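Local coordinates for protein glutathione S-transferase (Ceriporiopsis subvermispora, PDB 6J3E) that is a serine-type glutathione S-transferase, which probably conjugates the tripeptide glutathione through its thiol to electrophilic substrates, at residues N23-T27 against L71-H75; K26-T30 against Y206-V212; I130-T135 against W217-L222. All coordinates share one frame; numbering follows the deposited sequence.

Contact 1: residues N23-T27 against L71-H75. With EDO (1,2-ethanediol), chain D.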
loop_
_atom_site.group_PDB
_atom_site.type_symbol
_atom_site.label_atom_id
_atom_site.label_comp_id
_atom_site.label_asym_id
_atom_site.label_seq_id
_atom_site.Cartn_x
_atom_site.Cartn_y
_atom_site.Cartn_z
ATOM N N ASN A 23 2.608 -17.746 -2.893
ATOM C CA ASN A 23 3.583 -17.375 -1.875
ATOM C C ASN A 23 4.929 -18.036 -2.131
ATOM O O ASN A 23 5.976 -17.392 -1.992
ATOM C CB ASN A 23 3.060 -17.747 -0.487
ATOM C CG ASN A 23 1.694 -17.167 -0.218
ATOM O OD1 ASN A 23 0.679 -17.822 -0.439
ATOM N ND2 ASN A 23 1.656 -15.929 0.242
ATOM N N THR A 24 4.938 -19.314 -2.503
ATOM C CA THR A 24 6.234 -19.959 -2.694
ATOM C C THR A 24 6.882 -19.562 -4.016
ATOM O O THR A 24 8.112 -19.557 -4.117
ATOM C CB THR A 24 6.111 -21.483 -2.608
ATOM O OG1 THR A 24 5.349 -21.976 -3.718
ATOM C CG2 THR A 24 5.431 -21.892 -1.300
ATOM N N TRP A 25 6.100 -19.223 -5.034
ATOM C CA TRP A 25 6.737 -18.809 -6.275
ATOM C C TRP A 25 7.477 -17.492 -6.102
ATOM O O TRP A 25 8.506 -17.266 -6.756
ATOM C CB TRP A 25 5.719 -18.689 -7.391
ATOM C CG TRP A 25 5.696 -19.863 -8.293
ATOM C CD1 TRP A 25 4.737 -20.830 -8.353
ATOM C CD2 TRP A 25 6.671 -20.199 -9.287
ATOM N NE1 TRP A 25 5.056 -21.755 -9.322
ATOM C CE2 TRP A 25 6.234 -21.386 -9.915
ATOM C CE3 TRP A 25 7.873 -19.615 -9.704
ATOM C CZ2 TRP A 25 6.954 -22.001 -10.935
ATOM C CZ3 TRP A 25 8.592 -20.226 -10.723
ATOM C CH2 TRP A 25 8.130 -21.412 -11.322
ATOM N N LYS A 26 6.980 -16.615 -5.225
ATOM C CA LYS A 26 7.744 -15.422 -4.897
ATOM C C LYS A 26 9.154 -15.819 -4.491
ATOM O O LYS A 26 10.138 -15.283 -5.010
ATOM C CB LYS A 26 7.052 -14.624 -3.790
ATOM C CG LYS A 26 5.765 -13.921 -4.224
ATOM C CD LYS A 26 5.233 -12.976 -3.137
ATOM C CE LYS A 26 4.172 -13.643 -2.314
ATOM N NZ LYS A 26 4.010 -13.097 -0.955
ATOM N N THR A 27 9.269 -16.828 -3.627
ATOM C CA THR A 27 10.588 -17.252 -3.153
ATOM C C THR A 27 11.326 -18.091 -4.195
ATOM O O THR A 27 12.554 -17.986 -4.318
ATOM C CB THR A 27 10.442 -17.994 -1.823
ATOM O OG1 THR A 27 10.086 -17.043 -0.816
ATOM C CG2 THR A 27 11.745 -18.683 -1.402
ATOM N N LEU A 71 4.116 -21.823 4.237
ATOM C CA LEU A 71 5.247 -21.845 3.323
ATOM C C LEU A 71 5.117 -20.629 2.413
ATOM O O LEU A 71 4.027 -20.064 2.301
ATOM C CB LEU A 71 5.265 -23.151 2.533
ATOM C CG LEU A 71 5.337 -24.355 3.474
ATOM C CD1 LEU A 71 5.533 -25.642 2.681
ATOM C CD2 LEU A 71 6.466 -24.116 4.489
ATOM N N PRO A 72 6.214 -20.204 1.765
ATOM C CA PRO A 72 7.563 -20.782 1.703
ATOM C C PRO A 72 8.360 -20.709 3.003
ATOM O O PRO A 72 8.170 -19.788 3.799
ATOM C CB PRO A 72 8.246 -19.926 0.633
ATOM C CG PRO A 72 7.564 -18.600 0.744
ATOM C CD PRO A 72 6.129 -18.946 0.998
ATOM N N VAL A 73 9.245 -21.679 3.203
ATOM C CA VAL A 73 10.301 -21.596 4.204
ATOM C C VAL A 73 11.592 -22.096 3.568
ATOM O O VAL A 73 11.570 -23.011 2.738
ATOM C CB VAL A 73 9.947 -22.409 5.464
ATOM C CG1 VAL A 73 11.112 -22.444 6.417
ATOM C CG2 VAL A 73 8.752 -21.799 6.160
ATOM N N ILE A 74 12.716 -21.494 3.930
ATOM C CA ILE A 74 14.005 -22.030 3.508
ATOM C C ILE A 74 14.852 -22.327 4.737
ATOM O O ILE A 74 14.770 -21.632 5.755
ATOM C CB ILE A 74 14.776 -21.097 2.547
ATOM C CG1 ILE A 74 15.078 -19.752 3.206
ATOM C CG2 ILE A 74 14.026 -20.950 1.237
ATOM C CD1 ILE A 74 16.125 -18.955 2.462
ATOM N N HIS A 75 15.663 -23.386 4.640
ATOM C CA HIS A 75 16.730 -23.644 5.598
ATOM C C HIS A 75 18.064 -23.631 4.873
ATOM O O HIS A 75 18.246 -24.339 3.872
ATOM C CB HIS A 75 16.578 -24.971 6.342
ATOM C CG HIS A 75 17.756 -25.277 7.210
ATOM N ND1 HIS A 75 18.018 -24.580 8.369
ATOM C CD2 HIS A 75 18.780 -26.152 7.056
ATOM C CE1 HIS A 75 19.139 -25.026 8.905
ATOM N NE2 HIS A 75 19.617 -25.985 8.132
HETATM C C1 EDO D . 4.366 -16.415 3.398
HETATM O O1 EDO D . 2.968 -16.739 3.473
HETATM C C2 EDO D . 4.535 -15.108 2.638
HETATM O O2 EDO D . 4.623 -15.392 1.242
#

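Contact 2: residues K26-T30 against Y206-V212. With EDO (1,2-ethanediol), chain D.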
loop_
_atom_site.group_PDB
_atom_site.type_symbol
_atom_site.label_atom_id
_atom_site.label_comp_id
_atom_site.label_asym_id
_atom_site.label_seq_id
_atom_site.Cartn_x
_atom_site.Cartn_y
_atom_site.Cartn_z
ATOM N N LYS A 26 6.980 -16.615 -5.225
ATOM C CA LYS A 26 7.744 -15.422 -4.897
ATOM C C LYS A 26 9.154 -15.819 -4.491
ATOM O O LYS A 26 10.138 -15.283 -5.010
ATOM C CB LYS A 26 7.052 -14.624 -3.790
ATOM C CG LYS A 26 5.765 -13.921 -4.224
ATOM C CD LYS A 26 5.233 -12.976 -3.137
ATOM C CE LYS A 26 4.172 -13.643 -2.314
ATOM N NZ LYS A 26 4.010 -13.097 -0.955
ATOM N N THR A 27 9.269 -16.828 -3.627
ATOM C CA THR A 27 10.588 -17.252 -3.153
ATOM C C THR A 27 11.326 -18.091 -4.195
ATOM O O THR A 27 12.554 -17.986 -4.318
ATOM C CB THR A 27 10.442 -17.994 -1.823
ATOM O OG1 THR A 27 10.086 -17.043 -0.816
ATOM C CG2 THR A 27 11.745 -18.683 -1.402
ATOM N N ARG A 28 10.605 -18.907 -4.969
ATOM C CA ARG A 28 11.247 -19.619 -6.067
ATOM C C ARG A 28 11.808 -18.632 -7.089
ATOM O O ARG A 28 12.983 -18.712 -7.468
ATOM C CB ARG A 28 10.263 -20.592 -6.726
ATOM C CG ARG A 28 10.894 -21.453 -7.822
ATOM C CD ARG A 28 9.935 -22.494 -8.405
ATOM N NE ARG A 28 9.511 -23.491 -7.428
ATOM C CZ ARG A 28 10.227 -24.559 -7.070
ATOM N NH1 ARG A 28 11.427 -24.782 -7.591
ATOM N NH2 ARG A 28 9.737 -25.412 -6.180
ATOM N N TYR A 29 10.978 -17.685 -7.539
ATOM C CA TYR A 29 11.471 -16.641 -8.430
ATOM C C TYR A 29 12.725 -15.988 -7.856
ATOM O O TYR A 29 13.730 -15.824 -8.559
ATOM C CB TYR A 29 10.381 -15.589 -8.670
ATOM C CG TYR A 29 9.470 -15.831 -9.866
ATOM C CD1 TYR A 29 9.991 -16.175 -11.113
ATOM C CD2 TYR A 29 8.096 -15.679 -9.756
ATOM C CE1 TYR A 29 9.161 -16.371 -12.213
ATOM C CE2 TYR A 29 7.263 -15.877 -10.843
ATOM C CZ TYR A 29 7.794 -16.223 -12.072
ATOM O OH TYR A 29 6.944 -16.423 -13.155
ATOM N N THR A 30 12.700 -15.653 -6.559
ATOM C CA THR A 30 13.827 -14.942 -5.958
ATOM C C THR A 30 15.101 -15.793 -5.973
ATOM O O THR A 30 16.183 -15.292 -6.319
ATOM C CB THR A 30 13.464 -14.489 -4.537
ATOM O OG1 THR A 30 12.237 -13.744 -4.577
ATOM C CG2 THR A 30 14.543 -13.577 -3.966
ATOM N N TYR A 206 12.164 -6.818 -5.555
ATOM C CA TYR A 206 11.235 -7.806 -4.998
ATOM C C TYR A 206 9.790 -7.445 -5.297
ATOM O O TYR A 206 8.936 -8.337 -5.311
ATOM C CB TYR A 206 11.437 -7.985 -3.477
ATOM C CG TYR A 206 10.473 -8.978 -2.815
ATOM C CD1 TYR A 206 10.619 -10.357 -2.983
ATOM C CD2 TYR A 206 9.424 -8.534 -2.022
ATOM C CE1 TYR A 206 9.727 -11.267 -2.374
ATOM C CE2 TYR A 206 8.516 -9.439 -1.421
ATOM C CZ TYR A 206 8.682 -10.794 -1.596
ATOM O OH TYR A 206 7.783 -11.661 -1.013
ATOM N N ALA A 207 9.499 -6.167 -5.578
ATOM C CA ALA A 207 8.115 -5.783 -5.861
ATOM C C ALA A 207 7.646 -6.372 -7.185
ATOM O O ALA A 207 6.486 -6.783 -7.313
ATOM C CB ALA A 207 7.966 -4.260 -5.854
ATOM N N ASP A 208 8.541 -6.414 -8.172
ATOM C CA ASP A 208 8.275 -7.091 -9.431
ATOM C C ASP A 208 8.076 -8.576 -9.209
ATOM O O ASP A 208 7.189 -9.189 -9.813
ATOM C CB ASP A 208 9.439 -6.872 -10.404
ATOM C CG ASP A 208 9.909 -5.431 -10.442
ATOM O OD1 ASP A 208 9.063 -4.512 -10.590
ATOM O OD2 ASP A 208 11.136 -5.219 -10.309
ATOM N N ILE A 209 8.924 -9.174 -8.373
ATOM C CA ILE A 209 8.834 -10.601 -8.107
ATOM C C ILE A 209 7.506 -10.911 -7.451
ATOM O O ILE A 209 6.866 -11.925 -7.755
ATOM C CB ILE A 209 10.031 -11.050 -7.246
ATOM C CG1 ILE A 209 11.328 -10.821 -8.009
ATOM C CG2 ILE A 209 9.900 -12.515 -6.830
ATOM C CD1 ILE A 209 12.576 -11.066 -7.198
ATOM N N THR A 210 7.044 -10.008 -6.579
ATOM C CA THR A 210 5.758 -10.201 -5.911
ATOM C C THR A 210 4.631 -10.352 -6.922
ATOM O O THR A 210 3.759 -11.219 -6.779
ATOM C CB THR A 210 5.472 -9.026 -4.981
ATOM O OG1 THR A 210 6.457 -8.979 -3.941
ATOM C CG2 THR A 210 4.096 -9.153 -4.367
ATOM N N ILE A 211 4.635 -9.520 -7.959
ATOM C CA ILE A 211 3.537 -9.534 -8.914
ATOM C C ILE A 211 3.560 -10.822 -9.728
ATOM O O ILE A 211 2.541 -11.508 -9.862
ATOM C CB ILE A 211 3.595 -8.270 -9.796
ATOM C CG1 ILE A 211 3.488 -7.028 -8.901
ATOM C CG2 ILE A 211 2.487 -8.271 -10.804
ATOM C CD1 ILE A 211 3.696 -5.730 -9.613
ATOM N N VAL A 212 4.725 -11.196 -10.254
ATOM C CA VAL A 212 4.758 -12.387 -11.097
ATOM C C VAL A 212 4.504 -13.632 -10.258
ATOM O O VAL A 212 4.001 -14.641 -10.766
ATOM C CB VAL A 212 6.086 -12.468 -11.877
ATOM C CG1 VAL A 212 6.160 -11.334 -12.903
ATOM C CG2 VAL A 212 7.252 -12.403 -10.922
HETATM C C1 EDO D . 4.366 -16.415 3.398
HETATM O O1 EDO D . 2.968 -16.739 3.473
HETATM C C2 EDO D . 4.535 -15.108 2.638
HETATM O O2 EDO D . 4.623 -15.392 1.242
#

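Contact 3: residues I130-T135 against W217-L222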
loop_
_atom_site.group_PDB
_atom_site.type_symbol
_atom_site.label_atom_id
_atom_site.label_comp_id
_atom_site.label_asym_id
_atom_site.label_seq_id
_atom_site.Cartn_x
_atom_site.Cartn_y
_atom_site.Cartn_z
ATOM N N ILE A 130 -12.126 -16.594 -6.560
ATOM C CA ILE A 130 -11.940 -17.397 -7.763
ATOM C C ILE A 130 -10.787 -18.367 -7.607
ATOM O O ILE A 130 -10.872 -19.520 -8.044
ATOM C CB ILE A 130 -11.733 -16.476 -8.977
ATOM C CG1 ILE A 130 -13.080 -15.876 -9.410
ATOM C CG2 ILE A 130 -11.023 -17.231 -10.117
ATOM C CD1 ILE A 130 -12.960 -14.642 -10.253
ATOM N N MET A 131 -9.711 -17.930 -6.961
ATOM C CA MET A 131 -8.475 -18.691 -7.016
ATOM C C MET A 131 -8.376 -19.774 -5.942
ATOM O O MET A 131 -7.822 -20.843 -6.206
ATOM C CB MET A 131 -7.281 -17.736 -6.923
ATOM C CG MET A 131 -7.058 -16.888 -8.174
ATOM S SD MET A 131 -6.947 -17.890 -9.681
ATOM C CE MET A 131 -5.619 -19.045 -9.245
ATOM N N LEU A 132 -8.896 -19.545 -4.741
ATOM C CA LEU A 132 -8.812 -20.585 -3.717
ATOM C C LEU A 132 -9.588 -21.839 -4.100
ATOM O O LEU A 132 -9.044 -22.946 -3.932
ATOM C CB LEU A 132 -9.266 -20.036 -2.361
ATOM C CG LEU A 132 -8.467 -18.873 -1.774
ATOM C CD1 LEU A 132 -8.728 -18.711 -0.283
ATOM C CD2 LEU A 132 -6.995 -19.027 -2.049
ATOM N N PRO A 133 -10.826 -21.764 -4.607
ATOM C CA PRO A 133 -11.461 -22.994 -5.099
ATOM C C PRO A 133 -10.680 -23.631 -6.230
ATOM O O PRO A 133 -10.517 -24.855 -6.264
ATOM C CB PRO A 133 -12.840 -22.514 -5.565
ATOM C CG PRO A 133 -13.069 -21.251 -4.821
ATOM C CD PRO A 133 -11.735 -20.611 -4.700
ATOM N N ALA A 134 -10.190 -22.828 -7.168
ATOM C CA ALA A 134 -9.377 -23.388 -8.234
ATOM C C ALA A 134 -8.166 -24.133 -7.675
ATOM O O ALA A 134 -7.829 -25.223 -8.154
ATOM C CB ALA A 134 -8.940 -22.282 -9.194
ATOM N N THR A 135 -7.485 -23.576 -6.661
ATOM C CA THR A 135 -6.307 -24.310 -6.216
ATOM C C THR A 135 -6.676 -25.526 -5.394
ATOM O O THR A 135 -5.865 -26.454 -5.294
ATOM C CB THR A 135 -5.325 -23.443 -5.416
ATOM O OG1 THR A 135 -5.623 -23.500 -4.013
ATOM C CG2 THR A 135 -5.357 -22.052 -5.879
ATOM N N TRP A 217 0.637 -17.891 -10.476
ATOM C CA TRP A 217 -0.366 -18.712 -9.803
ATOM C C TRP A 217 -1.663 -18.725 -10.590
ATOM O O TRP A 217 -2.272 -19.781 -10.805
ATOM C CB TRP A 217 -0.593 -18.170 -8.385
ATOM C CG TRP A 217 -1.686 -18.814 -7.569
ATOM C CD1 TRP A 217 -1.975 -20.153 -7.467
ATOM C CD2 TRP A 217 -2.638 -18.137 -6.735
ATOM N NE1 TRP A 217 -3.024 -20.342 -6.610
ATOM C CE2 TRP A 217 -3.454 -19.127 -6.147
ATOM C CE3 TRP A 217 -2.867 -16.790 -6.412
ATOM C CZ2 TRP A 217 -4.479 -18.814 -5.260
ATOM C CZ3 TRP A 217 -3.891 -16.480 -5.543
ATOM C CH2 TRP A 217 -4.682 -17.490 -4.968
ATOM N N VAL A 218 -2.116 -17.544 -11.013
ATOM C CA VAL A 218 -3.349 -17.458 -11.787
ATOM C C VAL A 218 -3.189 -18.193 -13.102
ATOM O O VAL A 218 -4.100 -18.900 -13.554
ATOM C CB VAL A 218 -3.726 -15.983 -12.005
ATOM C CG1 VAL A 218 -4.884 -15.866 -12.975
ATOM C CG2 VAL A 218 -4.058 -15.327 -10.678
ATOM N N LYS A 219 -2.020 -18.046 -13.734
ATOM C CA LYS A 219 -1.817 -18.638 -15.048
ATOM C C LYS A 219 -1.760 -20.149 -14.950
ATOM O O LYS A 219 -2.397 -20.852 -15.743
ATOM C CB LYS A 219 -0.539 -18.104 -15.694
ATOM C CG LYS A 219 -0.244 -18.721 -17.063
ATOM C CD LYS A 219 1.059 -18.182 -17.672
ATOM C CE LYS A 219 1.263 -18.658 -19.105
ATOM N NZ LYS A 219 2.443 -18.036 -19.747
ATOM N N ARG A 220 -1.019 -20.672 -13.973
ATOM C CA ARG A 220 -0.839 -22.117 -13.928
ATOM C C ARG A 220 -2.078 -22.814 -13.385
ATOM O O ARG A 220 -2.477 -23.862 -13.912
ATOM C CB ARG A 220 0.410 -22.455 -13.128
ATOM C CG ARG A 220 1.652 -22.214 -13.949
ATOM C CD ARG A 220 2.847 -21.831 -13.105
ATOM N NE ARG A 220 3.653 -22.985 -12.753
ATOM C CZ ARG A 220 4.868 -23.225 -13.224
ATOM N NH1 ARG A 220 5.448 -22.377 -14.069
ATOM N NH2 ARG A 220 5.501 -24.313 -12.827
ATOM N N VAL A 221 -2.737 -22.224 -12.386
ATOM C CA VAL A 221 -3.864 -22.894 -11.744
ATOM C C VAL A 221 -5.119 -22.796 -12.597
ATOM O O VAL A 221 -5.796 -23.802 -12.827
ATOM C CB VAL A 221 -4.091 -22.343 -10.327
ATOM C CG1 VAL A 221 -5.475 -22.744 -9.805
ATOM C CG2 VAL A 221 -3.003 -22.865 -9.401
ATOM N N LEU A 222 -5.468 -21.599 -13.071
ATOM C CA LEU A 222 -6.599 -21.505 -13.992
ATOM C C LEU A 222 -6.284 -22.155 -15.336
ATOM O O LEU A 222 -7.197 -22.644 -16.015
ATOM C CB LEU A 222 -7.011 -20.050 -14.189
ATOM C CG LEU A 222 -7.779 -19.451 -13.012
ATOM C CD1 LEU A 222 -8.414 -18.124 -13.400
ATOM C CD2 LEU A 222 -8.827 -20.424 -12.543
#

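Contact 1: residues N23-T27 against L71-H75
Pro72 turns its ring toward helix 22-34 and meets Thr27, Thr24 and Asn23. The peptide bond before Pro72 is cis. Thr27 comes in with its hydroxyl: OG1 lies 3.3 Å from CG of Pro72, and the CB atoms of the two residues also meet. OG1 is anti to the carbonyl carbon of Thr27 (chi1 -71°), which sets it against the CG-CB side of the proline and leaves CG2 to reach Ile74 CG2 at 4.2 Å. Thr24 uses its methyl instead. Its CG2 packs 3.6 Å from the ring nitrogen of Pro72 and touches Leu71 CB, while its OG1 turns away to a hydrogen bond with Asp9. Beside them the backbone O of Asn23 lies 3.4 Å from Pro72 CD. A 1,2-ethanediol, probably from the crystallisation liquor, lies beside this joint. Its O2 accepts hydrogen bonds from Asn23 ND2 (3.2 Å) and Lys26 NZ (3.2 Å), and the diol also bonds to Ser86. Asn23, Lys26, Leu71 and Ser86 all bind glutathione in this protein. A cis-proline leading into a strand, packed against the first helix, is the hallmark of the thioredoxin-fold glutathione site.

Contact 2: residues K26-T30 against Y206-V212
Tyr206, the first residue of helix 206-222, meets Lys26 and Thr30 of helix 22-34. CG of Tyr206 is anti to its backbone N (chi1 178°), and this carries the ring to the other helix. There its OH lies 3.6 Å from Lys26 CD, and Thr30 OG1 sits at the ring edge, near the ring plane. The hydroxyl of Tyr206 is hydrogen-bonded to Ser86 of helix 86-96.

One turn on, Ile209 points into the contact. Its CG2 lies 3.3 Å from the backbone O of Lys26 and also touches Thr30 OG1 and Tyr29 CB. The carbonyl it meets already takes two bonds from Thr30, through N and through OG1 at 2.6 Å, which arrive from opposite faces of the carbonyl plane.

Thr210 adds little side-chain contact: its CA and CG2 line the lysine chain near CD. Its OG1 bonds back to Tyr206 O at 2.9 Å and lies above one face of the Tyr206 ring, offset toward its rim.

Val212 closes the contact. Its CG2 makes a CH-pi contact over one face of the Tyr29 ring, 3.9 Å from the centroid and 29° off the normal.

The short helix axes approach to 8.8 Å at 129° between their directions. The helices meet through van der Waals contacts, and both threonine hydroxyls bond within their own helices. Lys26 passes through the interface as an aliphatic chain, bent at chi3. Its NZ reaches beyond the packing to hydrogen-bond Ser86 and the ethanediol, so the packing around CD probably steadies this glutathione-binding amine.

Contact 3: residues I130-T135 against W217-L222
Met131 is a knob that sits in a hole formed by Trp217, Val218, Val221 and Leu222, where helix 109-136 packs on the end of helix 206-222. The side chain is bent at chi2 and chi3 (-53° and -55°). This folds CE back over the Trp217 indole. CE lies over the face of the five-membered ring, 3.9 Å from its centroid, as a CH-pi contact. SD stands higher above the six-membered ring, 5.0 Å from its centroid, a more distant Met-aromatic contact. CB of Met131 lies over the same face of the indole, above its outer end, 3.3 Å from Trp217 CH2. Aliphatic groups complete the hole: SD touches Leu222 CG at 3.8 Å, and CE touches Val221 CG1.

Both helices belong to the all-helical C-terminal domain of the glutathione S-transferase fold. Their short axes run 9.8 Å apart at closest, with 45° between their directions.

Ala134, one turn after Ile130, touches Val221 and Leu222 as well. Its CB lies 3.5 Å from Val221 CG1 and 3.8 Å from Leu222 CD2. The edge of the indole is met by Leu132, whose CD2 comes near the ring plane at 4.0 Å from Trp217 CH2. Thr135 CG2 also lies at this edge, by NE1, but its placement is doubtful because the methyl clashes with Met131 O in the model.

Trp217 meets two other tryptophan rings, Trp214 and Trp20, and touches Pro22 on helix 22-34. Leu132 lies close to Arg151, which binds glutathione in this protein. Ile130 joins Leu222 CD1 more loosely through CG2, and also packs on helix 169-189.

Contacts 1 and 2 start from the same part of helix 22-34 and share Lys26 and Thr27. Their centres lie 10 Å apart. Contact 1 holds the helix to the sheet within the N-terminal domain. Contact 2 holds it to helix 206-222 of the C-terminal domain. Contact 3 lies wholly in that second domain, farther along helix 206-222, about 17 Å from contact 2 and 18 Å from contact 1, centre to centre. It comes after contact 1 along the chain and alternates with contact 2. Trp25 and Arg220 touch between contacts 1 and 3. Helix 206-222 thus packs on the N-terminal domain in contact 2 and on helix 109-136 in contact 3, beside the glutathione site.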